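Local coordinates for protein polyprenyl synthetase (Nonlabens dokdonensis, PDB 6KD7) that probably acts as a magnesium-dependent prenyltransferase that joins isoprenoid diphosphates into geranylgeranyl pyrophosphate, at residues A[161-169]-A[199-210]; A[291-302]-A[315-325]. All coordinates share one frame; numbering follows the deposited sequence.

Contact 1. Residues A[161-169]-A[199-210]; sequences YLNMIKLKT and INLGLAFQLMDD
K166 and L203 bring their CA atoms to 6.2 Å where helix 161-169 passes helix 199-210. The two axes approach to 9.5 Å and cross steeply, their N-to-C directions 108° apart. Both belong to the all-helical isoprenoid synthase fold of the FPP/GGPP synthases, and the second one carries D209 and D210, the start of the second aspartate-rich motif (DDYLD). I165 fills the middle of the crossing. I165 CG1 meets L203 CD2 at 3.7 Å, CD1 reaches on to L207 CD2, and CB rests against Q206 CG. L203 pushes the same CD2 against the CA and CB of K166, while further down that lysine's chain CD brushes I199 CG2. At the other end, Y161 OH donates to D210 OD2 at 2.4 Å, a length too short to be taken exactly; D210 OD2 lies at the edge of the Y161 ring, near its plane, and the carboxylate is turned 50° from the ring. D210 OD2 also accepts from the backbone N of Y236, so Y161 and the start of helix 236-241 both hold this carboxylate. A magnesium ion sits about 4 Å from the side chain of Q206. T169 ends this face within a pi-type turn. With chi1 at 73°, T169 OG1 lies between its own N and carbonyl carbon and donates back to I165 O (2.8 Å), which T169 N reaches from the opposite face of the carbonyl plane. Beside it, water 1 joins the backbones, donating to T169 O and to G202 O (2.7 Å) while lying in plane at the F205 ring edge.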
loop_
_atom_site.group_PDB
_atom_site.type_symbol
_atom_site.label_atom_id
_atom_site.label_comp_id
_atom_site.label_asym_id
_atom_site.label_seq_id
_atom_site.Cartn_x
_atom_site.Cartn_y
_atom_site.Cartn_z
ATOM N N TYR A 161 29.450 22.028 1.801
ATOM C CA TYR A 161 29.315 21.192 0.588
ATOM C C TYR A 161 30.702 20.618 0.196
ATOM O O TYR A 161 30.775 19.415 -0.119
ATOM C CB TYR A 161 28.676 21.965 -0.575
ATOM C CG TYR A 161 28.432 21.081 -1.772
ATOM C CD1 TYR A 161 27.377 20.163 -1.771
ATOM C CD2 TYR A 161 29.335 21.051 -2.837
ATOM C CE1 TYR A 161 27.183 19.293 -2.841
ATOM C CE2 TYR A 161 29.172 20.161 -3.895
ATOM C CZ TYR A 161 28.087 19.289 -3.901
ATOM O OH TYR A 161 27.953 18.418 -4.936
ATOM N N LEU A 162 31.778 21.427 0.196
ATOM C CA LEU A 162 33.105 20.929 -0.289
ATOM C C LEU A 162 33.647 19.892 0.693
ATOM O O LEU A 162 34.181 18.872 0.258
ATOM C CB LEU A 162 34.072 22.097 -0.468
ATOM C CG LEU A 162 33.683 23.038 -1.616
ATOM C CD1 LEU A 162 34.543 24.305 -1.597
ATOM C CD2 LEU A 162 33.760 22.318 -2.949
ATOM N N ASN A 163 33.432 20.120 1.979
ATOM C CA ASN A 163 33.797 19.148 3.037
ATOM C C ASN A 163 33.024 17.841 2.802
ATOM O O ASN A 163 33.632 16.750 2.898
ATOM C CB ASN A 163 33.586 19.761 4.422
ATOM C CG ASN A 163 34.007 18.788 5.494
ATOM O OD1 ASN A 163 35.163 18.433 5.526
ATOM N ND2 ASN A 163 33.074 18.238 6.257
ATOM N N MET A 164 31.735 17.917 2.441
ATOM C CA MET A 164 30.940 16.687 2.281
ATOM C C MET A 164 31.476 15.890 1.076
ATOM O O MET A 164 31.741 14.656 1.224
ATOM C CB MET A 164 29.457 17.029 2.148
ATOM C CG MET A 164 28.570 15.813 1.884
ATOM S SD MET A 164 28.495 15.294 0.160
ATOM C CE MET A 164 27.577 16.654 -0.570
ATOM N N ILE A 165 31.619 16.526 -0.088
ATOM C CA ILE A 165 32.099 15.786 -1.284
ATOM C C ILE A 165 33.553 15.327 -1.098
ATOM O O ILE A 165 33.931 14.248 -1.645
ATOM C CB ILE A 165 31.902 16.555 -2.595
ATOM C CG1 ILE A 165 32.654 17.878 -2.629
ATOM C CG2 ILE A 165 30.414 16.692 -2.891
ATOM C CD1 ILE A 165 32.769 18.429 -4.041
ATOM N N LYS A 166 34.323 16.009 -0.265
ATOM C CA LYS A 166 35.696 15.535 0.010
ATOM C C LYS A 166 35.600 14.176 0.681
ATOM O O LYS A 166 36.242 13.201 0.177
ATOM C CB LYS A 166 36.463 16.528 0.880
ATOM C CG LYS A 166 37.873 16.055 1.223
ATOM C CD LYS A 166 38.628 17.033 2.080
ATOM C CE LYS A 166 39.192 16.416 3.325
ATOM N NZ LYS A 166 39.479 17.495 4.295
ATOM N N LEU A 167 34.840 14.105 1.780
ATOM C CA LEU A 167 34.650 12.834 2.542
ATOM C C LEU A 167 33.965 11.777 1.672
ATOM O O LEU A 167 34.350 10.593 1.718
ATOM C CB LEU A 167 33.841 13.131 3.809
ATOM C CG LEU A 167 34.544 14.032 4.821
ATOM C CD1 LEU A 167 33.630 14.478 5.936
ATOM C CD2 LEU A 167 35.716 13.297 5.434
ATOM N N LYS A 168 32.960 12.152 0.903
ATOM C CA LYS A 168 32.102 11.144 0.246
ATOM C C LYS A 168 32.778 10.596 -1.017
ATOM O O LYS A 168 32.505 9.429 -1.348
ATOM C CB LYS A 168 30.748 11.759 -0.123
ATOM C CG LYS A 168 29.651 10.766 -0.492
ATOM C CD LYS A 168 28.616 11.433 -1.355
ATOM C CE LYS A 168 27.195 11.149 -0.925
ATOM N NZ LYS A 168 26.321 10.770 -2.065
ATOM N N THR A 169 33.501 11.442 -1.746
ATOM C CA THR A 169 34.050 11.005 -3.052
ATOM C C THR A 169 35.562 11.209 -3.234
ATOM O O THR A 169 36.079 10.598 -4.124
ATOM C CB THR A 169 33.340 11.753 -4.186
ATOM O OG1 THR A 169 33.816 13.086 -4.160
ATOM C CG2 THR A 169 31.837 11.783 -4.051
ATOM N N ILE A 199 43.159 14.108 -3.287
ATOM C CA ILE A 199 42.083 14.981 -2.772
ATOM C C ILE A 199 41.734 16.018 -3.839
ATOM O O ILE A 199 40.551 16.157 -4.136
ATOM C CB ILE A 199 42.447 15.590 -1.422
ATOM C CG1 ILE A 199 42.576 14.516 -0.342
ATOM C CG2 ILE A 199 41.443 16.655 -1.000
ATOM C CD1 ILE A 199 41.319 13.712 -0.073
ATOM N N ASN A 200 42.707 16.722 -4.394
ATOM C CA ASN A 200 42.413 17.833 -5.338
ATOM C C ASN A 200 41.842 17.203 -6.613
ATOM O O ASN A 200 40.873 17.706 -7.174
ATOM C CB ASN A 200 43.655 18.693 -5.597
ATOM C CG ASN A 200 43.986 19.630 -4.452
ATOM O OD1 ASN A 200 45.142 19.732 -3.970
ATOM N ND2 ASN A 200 42.977 20.368 -4.053
ATOM N N LEU A 201 42.374 16.077 -7.038
ATOM C CA LEU A 201 41.859 15.446 -8.258
ATOM C C LEU A 201 40.388 15.056 -8.017
ATOM O O LEU A 201 39.590 15.097 -8.964
ATOM C CB LEU A 201 42.713 14.218 -8.584
ATOM C CG LEU A 201 42.359 13.494 -9.875
ATOM C CD1 LEU A 201 42.816 14.265 -11.107
ATOM C CD2 LEU A 201 42.957 12.103 -9.895
ATOM N N GLY A 202 40.107 14.508 -6.842
ATOM C CA GLY A 202 38.799 13.897 -6.533
ATOM C C GLY A 202 37.760 15.005 -6.434
ATOM O O GLY A 202 36.667 14.836 -6.966
ATOM N N LEU A 203 38.145 16.131 -5.858
ATOM C CA LEU A 203 37.266 17.308 -5.768
ATOM C C LEU A 203 36.979 17.866 -7.171
ATOM O O LEU A 203 35.821 18.162 -7.473
ATOM C CB LEU A 203 37.905 18.329 -4.834
ATOM C CG LEU A 203 37.819 18.012 -3.341
ATOM C CD1 LEU A 203 38.668 19.007 -2.537
ATOM C CD2 LEU A 203 36.375 18.043 -2.835
ATOM N N ALA A 204 37.983 17.999 -8.027
ATOM C CA ALA A 204 37.776 18.432 -9.416
ATOM C C ALA A 204 36.817 17.456 -10.087
ATOM O O ALA A 204 35.935 17.876 -10.842
ATOM C CB ALA A 204 39.102 18.516 -10.161
ATOM N N PHE A 205 37.064 16.175 -9.930
ATOM C CA PHE A 205 36.263 15.133 -10.616
ATOM C C PHE A 205 34.758 15.260 -10.193
ATOM O O PHE A 205 33.839 15.166 -11.021
ATOM C CB PHE A 205 36.893 13.780 -10.291
ATOM C CG PHE A 205 36.313 12.602 -11.018
ATOM C CD1 PHE A 205 36.261 12.589 -12.414
ATOM C CD2 PHE A 205 35.847 11.493 -10.316
ATOM C CE1 PHE A 205 35.733 11.503 -13.102
ATOM C CE2 PHE A 205 35.342 10.395 -11.013
ATOM C CZ PHE A 205 35.245 10.416 -12.395
ATOM N N GLN A 206 34.496 15.447 -8.908
ATOM C CA GLN A 206 33.127 15.480 -8.359
ATOM C C GLN A 206 32.469 16.793 -8.781
ATOM O O GLN A 206 31.286 16.749 -9.150
ATOM C CB GLN A 206 33.139 15.343 -6.850
ATOM C CG GLN A 206 31.756 15.423 -6.248
ATOM C CD GLN A 206 30.774 14.446 -6.841
ATOM O OE1 GLN A 206 29.643 14.816 -7.136
ATOM N NE2 GLN A 206 31.191 13.206 -7.001
ATOM N N LEU A 207 33.190 17.909 -8.728
ATOM C CA LEU A 207 32.649 19.196 -9.231
ATOM C C LEU A 207 32.293 19.063 -10.710
ATOM O O LEU A 207 31.235 19.624 -11.116
ATOM C CB LEU A 207 33.583 20.353 -8.921
ATOM C CG LEU A 207 33.660 20.655 -7.428
ATOM C CD1 LEU A 207 34.677 21.734 -7.157
ATOM C CD2 LEU A 207 32.311 21.088 -6.877
ATOM N N MET A 208 33.079 18.293 -11.462
ATOM C CA MET A 208 32.778 18.013 -12.887
ATOM C C MET A 208 31.482 17.199 -12.974
ATOM O O MET A 208 30.667 17.516 -13.813
ATOM C CB MET A 208 33.910 17.229 -13.552
ATOM C CG MET A 208 33.720 17.050 -15.041
ATOM S SD MET A 208 35.041 16.118 -15.847
ATOM C CE MET A 208 34.623 14.432 -15.419
ATOM N N ASP A 209 31.313 16.197 -12.113
ATOM C CA ASP A 209 30.076 15.388 -12.101
ATOM C C ASP A 209 28.882 16.328 -11.781
ATOM O O ASP A 209 27.872 16.276 -12.477
ATOM C CB ASP A 209 30.279 14.193 -11.180
ATOM C CG ASP A 209 28.980 13.438 -10.978
ATOM O OD1 ASP A 209 28.186 13.849 -10.087
ATOM O OD2 ASP A 209 28.736 12.478 -11.744
ATOM N N ASP A 210 29.016 17.258 -10.837
ATOM C CA ASP A 210 27.934 18.209 -10.515
ATOM C C ASP A 210 27.581 18.970 -11.796
ATOM O O ASP A 210 26.411 19.195 -12.024
ATOM C CB ASP A 210 28.342 19.172 -9.401
ATOM C CG ASP A 210 28.385 18.573 -8.008
ATOM O OD1 ASP A 210 28.097 17.351 -7.871
ATOM O OD2 ASP A 210 28.657 19.349 -7.070
HETATM O O HOH W 1 35.731 12.288 -6.740
#

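Contact 2. Residues A[291-302]-A[315-325]; sequences IESYTQKALKNI and LTDFSLQLMGR
I302 is the bump that seats one end of this antiparallel helix hairpin, in which helix 291-302 and helix 315-322 run 167° apart with axes 10.1 Å from each other. I302 CD1 enters a hollow framed by L315 and S319, 3.7 Å from S319 OG and close to the CB and backbone O of L315. CG2, the other branch of I302, leans on T316 OG1. That hydroxyl bonds to K312 O in its own helix, whereas S319 OG is held by L315 O and by Y197 OH. One turn back, L299 forks over the second helix: L299 CD2 rests in the notch formed by T316 CG2 (3.9 Å) and S319 CB, and CD1 touches L320 CD2, the two leucine side chains crossing at about a right angle. At the far end the roles reverse. M323, just past the last helical residue, bends twice along its chain and sets CG against both T295 OG1 (3.5 Å) and I291 CG2. A Schellman motif with G324 at positive phi turns the chain there, and R325 comes back towards the first helix. Its poorly ordered guanidinium lies with one face against L320 CD2, while R325 NH1 makes a salt bridge to E292 OE1 at 2.6 Å, the carboxylate and guanidinium planes 43° apart. T295 packs beside this bridge, its CG2 against R325 NH1, and OG1, lying beside its own backbone N (chi1 -56°), donates to I291 O. A valine in place of T295 would probably leave I291 O without its second donor and water 2 without this hydroxyl to donate to. That water donates to T295 OG1 (2.9 Å) and accepts from R325 NH1 (3.2 Å).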
loop_
_atom_site.group_PDB
_atom_site.type_symbol
_atom_site.label_atom_id
_atom_site.label_comp_id
_atom_site.label_asym_id
_atom_site.label_seq_id
_atom_site.Cartn_x
_atom_site.Cartn_y
_atom_site.Cartn_z
ATOM N N ILE A 291 36.340 23.799 -10.908
ATOM C CA ILE A 291 36.920 22.549 -11.479
ATOM C C ILE A 291 38.345 22.837 -11.972
ATOM O O ILE A 291 39.278 22.008 -11.714
ATOM C CB ILE A 291 36.054 22.019 -12.615
ATOM C CG1 ILE A 291 34.691 21.542 -12.106
ATOM C CG2 ILE A 291 36.760 20.908 -13.357
ATOM C CD1 ILE A 291 33.680 21.400 -13.205
ATOM N N GLU A 292 38.478 23.943 -12.700
ATOM C CA GLU A 292 39.749 24.453 -13.274
ATOM C C GLU A 292 40.713 24.646 -12.100
ATOM O O GLU A 292 41.835 24.136 -12.135
ATOM C CB GLU A 292 39.492 25.755 -14.050
ATOM C CG GLU A 292 40.716 26.637 -14.285
ATOM C CD GLU A 292 41.832 26.005 -15.118
ATOM O OE1 GLU A 292 41.607 24.929 -15.741
ATOM O OE2 GLU A 292 42.954 26.565 -15.115
ATOM N N SER A 293 40.247 25.284 -11.048
ATOM C CA SER A 293 41.074 25.654 -9.888
ATOM C C SER A 293 41.578 24.390 -9.170
ATOM O O SER A 293 42.781 24.322 -8.837
ATOM C CB SER A 293 40.291 26.553 -9.023
ATOM O OG SER A 293 40.988 26.779 -7.814
ATOM N N TYR A 294 40.698 23.417 -8.940
ATOM C CA TYR A 294 41.120 22.144 -8.301
ATOM C C TYR A 294 42.077 21.382 -9.219
ATOM O O TYR A 294 42.977 20.735 -8.718
ATOM C CB TYR A 294 39.934 21.310 -7.825
ATOM C CG TYR A 294 39.362 21.798 -6.525
ATOM C CD1 TYR A 294 40.049 21.628 -5.341
ATOM C CD2 TYR A 294 38.152 22.457 -6.485
ATOM C CE1 TYR A 294 39.543 22.090 -4.142
ATOM C CE2 TYR A 294 37.626 22.919 -5.294
ATOM C CZ TYR A 294 38.327 22.739 -4.120
ATOM O OH TYR A 294 37.814 23.192 -2.950
ATOM N N THR A 295 41.822 21.413 -10.524
ATOM C CA THR A 295 42.709 20.703 -11.473
ATOM C C THR A 295 44.111 21.309 -11.404
ATOM O O THR A 295 45.057 20.547 -11.334
ATOM C CB THR A 295 42.161 20.755 -12.899
ATOM O OG1 THR A 295 40.842 20.225 -12.878
ATOM C CG2 THR A 295 42.999 19.953 -13.866
ATOM N N GLN A 296 44.212 22.634 -11.362
ATOM C CA GLN A 296 45.529 23.308 -11.293
ATOM C C GLN A 296 46.214 22.916 -9.983
ATOM O O GLN A 296 47.377 22.538 -10.033
ATOM C CB GLN A 296 45.370 24.820 -11.440
ATOM C CG GLN A 296 45.045 25.257 -12.863
ATOM C CD GLN A 296 45.943 24.649 -13.913
ATOM O OE1 GLN A 296 47.151 24.564 -13.751
ATOM N NE2 GLN A 296 45.355 24.223 -15.015
ATOM N N LYS A 297 45.465 22.885 -8.886
ATOM C CA LYS A 297 46.038 22.515 -7.571
ATOM C C LYS A 297 46.604 21.098 -7.678
ATOM O O LYS A 297 47.686 20.866 -7.158
ATOM C CB LYS A 297 44.945 22.551 -6.502
ATOM C CG LYS A 297 44.426 23.932 -6.139
ATOM C CD LYS A 297 43.612 23.928 -4.875
ATOM C CE LYS A 297 43.223 25.305 -4.392
ATOM N NZ LYS A 297 42.968 25.303 -2.934
ATOM N N ALA A 298 45.887 20.209 -8.359
ATOM C CA ALA A 298 46.329 18.812 -8.555
ATOM C C ALA A 298 47.606 18.780 -9.402
ATOM O O ALA A 298 48.482 17.987 -9.089
ATOM C CB ALA A 298 45.233 18.017 -9.201
ATOM N N LEU A 299 47.677 19.608 -10.446
ATOM C CA LEU A 299 48.872 19.657 -11.332
ATOM C C LEU A 299 50.097 20.130 -10.539
ATOM O O LEU A 299 51.136 19.514 -10.684
ATOM C CB LEU A 299 48.571 20.570 -12.520
ATOM C CG LEU A 299 47.522 20.053 -13.497
ATOM C CD1 LEU A 299 47.631 20.766 -14.828
ATOM C CD2 LEU A 299 47.646 18.559 -13.696
ATOM N N LYS A 300 49.953 21.171 -9.725
ATOM C CA LYS A 300 51.031 21.636 -8.809
ATOM C C LYS A 300 51.414 20.529 -7.840
ATOM O O LYS A 300 52.642 20.371 -7.597
ATOM C CB LYS A 300 50.692 22.943 -8.091
ATOM C CG LYS A 300 50.605 24.088 -9.083
ATOM C CD LYS A 300 50.406 25.478 -8.538
ATOM C CE LYS A 300 49.925 26.414 -9.639
ATOM N NZ LYS A 300 50.109 27.839 -9.270
ATOM N N ASN A 301 50.456 19.772 -7.307
ATOM C CA ASN A 301 50.817 18.640 -6.419
ATOM C C ASN A 301 51.718 17.684 -7.224
ATOM O O ASN A 301 52.659 17.101 -6.644
ATOM C CB ASN A 301 49.623 17.834 -5.867
ATOM C CG ASN A 301 48.597 18.615 -5.059
ATOM O OD1 ASN A 301 48.892 19.516 -4.282
ATOM N ND2 ASN A 301 47.353 18.245 -5.206
ATOM N N ILE A 302 51.407 17.433 -8.495
ATOM C CA ILE A 302 52.188 16.449 -9.296
ATOM C C ILE A 302 53.646 16.943 -9.401
ATOM O O ILE A 302 54.552 16.120 -9.209
ATOM C CB ILE A 302 51.566 16.161 -10.670
ATOM C CG1 ILE A 302 50.197 15.494 -10.533
ATOM C CG2 ILE A 302 52.492 15.293 -11.524
ATOM C CD1 ILE A 302 49.382 15.495 -11.839
ATOM N N LEU A 315 51.079 11.411 -15.374
ATOM C CA LEU A 315 50.055 11.716 -14.353
ATOM C C LEU A 315 49.358 13.010 -14.753
ATOM O O LEU A 315 48.170 13.127 -14.464
ATOM C CB LEU A 315 50.717 11.887 -12.993
ATOM C CG LEU A 315 49.954 11.355 -11.795
ATOM C CD1 LEU A 315 49.495 9.924 -12.030
ATOM C CD2 LEU A 315 50.844 11.445 -10.549
ATOM N N THR A 316 50.097 13.959 -15.327
ATOM C CA THR A 316 49.557 15.290 -15.671
ATOM C C THR A 316 48.544 15.095 -16.802
ATOM O O THR A 316 47.450 15.661 -16.715
ATOM C CB THR A 316 50.643 16.304 -16.036
ATOM O OG1 THR A 316 51.344 16.682 -14.859
ATOM C CG2 THR A 316 50.078 17.575 -16.634
ATOM N N ASP A 317 48.898 14.275 -17.775
ATOM C CA ASP A 317 48.044 13.934 -18.929
ATOM C C ASP A 317 46.835 13.151 -18.444
ATOM O O ASP A 317 45.764 13.325 -19.022
ATOM C CB ASP A 317 48.772 13.075 -19.970
ATOM C CG ASP A 317 49.791 13.888 -20.769
ATOM O OD1 ASP A 317 49.749 15.173 -20.656
ATOM O OD2 ASP A 317 50.646 13.244 -21.479
ATOM N N PHE A 318 47.022 12.215 -17.525
ATOM C CA PHE A 318 45.900 11.383 -17.027
ATOM C C PHE A 318 44.867 12.298 -16.333
ATOM O O PHE A 318 43.693 12.173 -16.593
ATOM C CB PHE A 318 46.422 10.276 -16.132
ATOM C CG PHE A 318 45.370 9.686 -15.242
ATOM C CD1 PHE A 318 45.089 10.265 -14.022
ATOM C CD2 PHE A 318 44.691 8.545 -15.620
ATOM C CE1 PHE A 318 44.144 9.704 -13.191
ATOM C CE2 PHE A 318 43.713 8.016 -14.803
ATOM C CZ PHE A 318 43.449 8.598 -13.594
ATOM N N SER A 319 45.336 13.261 -15.562
ATOM C CA SER A 319 44.524 14.227 -14.810
ATOM C C SER A 319 43.742 15.084 -15.803
ATOM O O SER A 319 42.545 15.309 -15.582
ATOM C CB SER A 319 45.369 15.073 -13.905
ATOM O OG SER A 319 46.019 14.269 -12.942
ATOM N N LEU A 320 44.400 15.576 -16.844
ATOM C CA LEU A 320 43.709 16.405 -17.857
ATOM C C LEU A 320 42.706 15.520 -18.625
ATOM O O LEU A 320 41.572 15.911 -18.681
ATOM C CB LEU A 320 44.743 17.105 -18.738
ATOM C CG LEU A 320 45.625 18.144 -18.029
ATOM C CD1 LEU A 320 46.781 18.567 -18.927
ATOM C CD2 LEU A 320 44.844 19.362 -17.593
ATOM N N GLN A 321 43.076 14.315 -19.019
ATOM C CA GLN A 321 42.112 13.461 -19.747
ATOM C C GLN A 321 40.885 13.177 -18.865
ATOM O O GLN A 321 39.784 13.206 -19.397
ATOM C CB GLN A 321 42.799 12.165 -20.161
ATOM C CG GLN A 321 41.897 11.222 -20.937
ATOM C CD GLN A 321 42.395 9.798 -20.938
ATOM O OE1 GLN A 321 43.497 9.503 -21.391
ATOM N NE2 GLN A 321 41.574 8.894 -20.427
ATOM N N LEU A 322 41.077 12.959 -17.563
ATOM C CA LEU A 322 39.980 12.573 -16.633
ATOM C C LEU A 322 38.960 13.712 -16.607
ATOM O O LEU A 322 37.772 13.418 -16.618
ATOM C CB LEU A 322 40.532 12.331 -15.222
ATOM C CG LEU A 322 39.516 11.841 -14.188
ATOM C CD1 LEU A 322 39.001 10.450 -14.525
ATOM C CD2 LEU A 322 40.114 11.868 -12.792
ATOM N N MET A 323 39.438 14.950 -16.688
ATOM C CA MET A 323 38.619 16.184 -16.563
ATOM C C MET A 323 38.093 16.623 -17.934
ATOM O O MET A 323 37.717 17.779 -18.072
ATOM C CB MET A 323 39.464 17.303 -15.953
ATOM C CG MET A 323 38.985 17.766 -14.597
ATOM S SD MET A 323 38.562 16.453 -13.455
ATOM C CE MET A 323 40.182 15.947 -12.899
ATOM N N GLY A 324 38.093 15.707 -18.896
ATOM C CA GLY A 324 37.647 15.921 -20.291
ATOM C C GLY A 324 38.388 17.035 -21.034
ATOM O O GLY A 324 37.769 17.620 -21.942
ATOM N N ARG A 325 39.655 17.320 -20.688
ATOM C CA ARG A 325 40.577 18.259 -21.402
ATOM C C ARG A 325 41.594 17.449 -22.239
ATOM O O ARG A 325 41.554 16.193 -22.223
ATOM C CB ARG A 325 41.270 19.202 -20.405
ATOM C CG ARG A 325 40.345 20.184 -19.700
ATOM C CD ARG A 325 40.954 20.824 -18.458
ATOM N NE ARG A 325 42.070 21.747 -18.729
ATOM C CZ ARG A 325 42.698 22.550 -17.837
ATOM N NH1 ARG A 325 42.349 22.586 -16.559
ATOM N NH2 ARG A 325 43.699 23.321 -18.235
HETATM O O HOH W 2 39.837 20.921 -15.474
#

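Overall arrangement
From the N terminus, the chain runs through seven helices and a small two-stranded sheet before helix 158-183, then turns through a short connection into helix 188-215, and contact 1 closes that loop deep in the helical bundle. Contact 2 comes later and in series, neither nested in nor crossing the first: it folds the last helix, 309-322, back along helix 283-303. The centres are about 13 Å apart, and the two meet along helix 188-215. N200 OD1 and N301 ND2 make a probable hydrogen bond of 2.9 Å, Y294 packs on N200, and M208 touches both I291 and L322. The C-terminal hairpin is thereby joined to the helix whose F205 touches the bound pyrophosphate.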